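Local atomic coordinates of endosialidase (Enterobacteria phage phi92, PDB entry 4HIZ), a protein that cleaves sialic acid polymers as a bacteriophage endosialidase, hydrolysing internal alpha2,8 and alpha2,9 linkages. Residues L408-T413 and F437-N442. Numbering follows the deposited sequence.
Sequences LYIFGT and FMCKIN
Tyr409, Phe411, Met438 and Lys440 line one face of an antiparallel strand pair in the beta-propeller domain. Met438 lies alongside both aromatic side chains and points the same way. Its CG is anti to the backbone N (chi1 -179°) and lies over one face of the Phe411 ring, offset toward the rim, a CH-pi contact of 3.8 Å from CG to the ring centroid. Met438 SD reaches 3.4 Å from Phe411 CZ, approaching that ring obliquely. The same sulfur lies in the plane of the Tyr409 ring at its edge, 3.9 Å from Tyr409 CD2, so one sulfur makes two Met-aromatic contacts. Lys440 runs extended beside Tyr409, with CG over the centre of the ring face. Lys440 NZ donates a 3.0 Å hydrogen bond to Tyr409 OH.

Strand 407-413 lies between strands 401-404 and 435-442 in a propeller blade. Three hydrogen-bonded pairs, Leu408-Ile441, Ile410-Cys439 and Gly412-Phe437, join the segments through six backbone bonds. The bond from Phe437 N to Gly412 O is 2.8 Å long, with an N-H...O angle of 179°. Phe411 also stacks on Tyr486 of strand 483-490, so this face packs against the next sheet.

On the other face, Ile410 CB touches Cys439 SG at 3.9 Å. Ile410 CD1 meets Ile441 CG1 at 4.0 Å, and the two side chains cross at a slant. Trp455 packs on Cys439 and Phe437 from a loop.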
loop_
_atom_site.group_PDB
_atom_site.type_symbol
_atom_site.label_atom_id
_atom_site.label_comp_id
_atom_site.label_asym_id
_atom_site.label_seq_id
_atom_site.Cartn_x
_atom_site.Cartn_y
_atom_site.Cartn_z
ATOM N N LEU A 408 -22.486 -25.970 -20.500
ATOM C CA LEU A 408 -22.520 -24.652 -19.884
ATOM C C LEU A 408 -22.089 -24.824 -18.444
ATOM O O LEU A 408 -22.635 -25.679 -17.723
ATOM C CB LEU A 408 -23.956 -24.088 -19.878
ATOM C CG LEU A 408 -24.584 -23.861 -21.269
ATOM C CD1 LEU A 408 -25.891 -23.099 -21.105
ATOM C CD2 LEU A 408 -23.643 -23.080 -22.169
ATOM N N TYR A 409 -21.128 -24.010 -18.020
ATOM C CA TYR A 409 -20.742 -23.915 -16.596
ATOM C C TYR A 409 -21.469 -22.696 -16.048
ATOM O O TYR A 409 -21.186 -21.557 -16.466
ATOM C CB TYR A 409 -19.235 -23.714 -16.453
ATOM C CG TYR A 409 -18.395 -24.929 -16.689
ATOM C CD1 TYR A 409 -18.135 -25.382 -17.970
ATOM C CD2 TYR A 409 -17.799 -25.593 -15.629
ATOM C CE1 TYR A 409 -17.325 -26.481 -18.171
ATOM C CE2 TYR A 409 -17.001 -26.678 -15.832
ATOM C CZ TYR A 409 -16.760 -27.116 -17.103
ATOM O OH TYR A 409 -15.950 -28.212 -17.315
ATOM N N ILE A 410 -22.429 -22.941 -15.143
ATOM C CA ILE A 410 -23.354 -21.915 -14.658
ATOM C C ILE A 410 -23.150 -21.704 -13.156
ATOM O O ILE A 410 -23.116 -22.685 -12.424
ATOM C CB ILE A 410 -24.825 -22.338 -14.916
ATOM C CG1 ILE A 410 -25.014 -22.595 -16.419
ATOM C CG2 ILE A 410 -25.775 -21.242 -14.425
ATOM C CD1 ILE A 410 -26.391 -23.184 -16.770
ATOM N N PHE A 411 -23.050 -20.443 -12.733
ATOM C CA PHE A 411 -22.696 -20.094 -11.350
ATOM C C PHE A 411 -23.781 -19.220 -10.745
ATOM O O PHE A 411 -24.389 -18.393 -11.426
ATOM C CB PHE A 411 -21.378 -19.299 -11.321
ATOM C CG PHE A 411 -20.174 -20.091 -11.755
ATOM C CD1 PHE A 411 -19.922 -20.318 -13.121
ATOM C CD2 PHE A 411 -19.337 -20.652 -10.824
ATOM C CE1 PHE A 411 -18.819 -21.048 -13.524
ATOM C CE2 PHE A 411 -18.192 -21.386 -11.225
ATOM C CZ PHE A 411 -17.926 -21.584 -12.563
ATOM N N GLY A 412 -23.959 -19.329 -9.436
ATOM C CA GLY A 412 -24.822 -18.416 -8.713
ATOM C C GLY A 412 -24.399 -18.431 -7.251
ATOM O O GLY A 412 -23.646 -19.317 -6.825
ATOM N N THR A 413 -24.844 -17.425 -6.527
ATOM C CA THR A 413 -24.482 -17.303 -5.098
ATOM C C THR A 413 -25.702 -16.852 -4.339
ATOM O O THR A 413 -26.354 -15.897 -4.754
ATOM C CB THR A 413 -23.381 -16.240 -4.939
ATOM O OG1 THR A 413 -22.241 -16.599 -5.738
ATOM C CG2 THR A 413 -22.939 -16.082 -3.473
ATOM N N PHE A 437 -22.578 -21.643 -5.787
ATOM C CA PHE A 437 -22.821 -22.908 -6.458
ATOM C C PHE A 437 -22.482 -22.853 -7.939
ATOM O O PHE A 437 -22.508 -21.811 -8.558
ATOM C CB PHE A 437 -24.314 -23.254 -6.399
ATOM C CG PHE A 437 -24.835 -23.491 -5.004
ATOM C CD1 PHE A 437 -24.767 -24.766 -4.444
ATOM C CD2 PHE A 437 -25.431 -22.440 -4.277
ATOM C CE1 PHE A 437 -25.268 -25.014 -3.157
ATOM C CE2 PHE A 437 -25.920 -22.672 -2.959
ATOM C CZ PHE A 437 -25.860 -23.961 -2.423
ATOM N N MET A 438 -22.175 -24.009 -8.488
ATOM C CA MET A 438 -21.901 -24.153 -9.911
ATOM C C MET A 438 -22.634 -25.403 -10.365
ATOM O O MET A 438 -22.655 -26.413 -9.668
ATOM C CB MET A 438 -20.392 -24.318 -10.138
ATOM C CG MET A 438 -20.019 -24.446 -11.637
ATOM S SD MET A 438 -18.254 -24.845 -11.813
ATOM C CE MET A 438 -18.191 -26.601 -11.395
ATOM N N CYS A 439 -23.191 -25.368 -11.571
ATOM C CA CYS A 439 -23.637 -26.609 -12.208
ATOM C C CYS A 439 -23.059 -26.675 -13.617
ATOM O O CYS A 439 -22.558 -25.667 -14.160
ATOM C CB CYS A 439 -25.177 -26.763 -12.216
ATOM S SG CYS A 439 -26.073 -25.590 -13.254
ATOM N N LYS A 440 -23.088 -27.880 -14.179
ATOM C CA LYS A 440 -22.496 -28.129 -15.483
ATOM C C LYS A 440 -23.568 -28.834 -16.322
ATOM O O LYS A 440 -23.883 -30.007 -16.070
ATOM C CB LYS A 440 -21.247 -29.001 -15.278
ATOM C CG LYS A 440 -20.446 -29.266 -16.526
ATOM C CD LYS A 440 -19.137 -30.009 -16.147
ATOM C CE LYS A 440 -18.378 -30.445 -17.396
ATOM N NZ LYS A 440 -17.025 -31.012 -17.109
ATOM N N ILE A 441 -24.126 -28.120 -17.300
ATOM C CA ILE A 441 -25.266 -28.634 -18.075
ATOM C C ILE A 441 -24.820 -28.965 -19.494
ATOM O O ILE A 441 -24.266 -28.110 -20.166
ATOM C CB ILE A 441 -26.419 -27.592 -18.158
ATOM C CG1 ILE A 441 -26.865 -27.126 -16.766
ATOM C CG2 ILE A 441 -27.627 -28.159 -18.966
ATOM C CD1 ILE A 441 -27.185 -28.221 -15.881
ATOM N N ASN A 442 -25.041 -30.207 -19.929
ATOM C CA ASN A 442 -24.754 -30.598 -21.301
ATOM C C ASN A 442 -25.829 -30.003 -22.209
ATOM O O ASN A 442 -27.012 -30.396 -22.135
ATOM C CB ASN A 442 -24.759 -32.123 -21.433
ATOM C CG ASN A 442 -24.232 -32.586 -22.782
ATOM O OD1 ASN A 442 -24.475 -31.939 -23.815
ATOM N ND2 ASN A 442 -23.474 -33.691 -22.781
#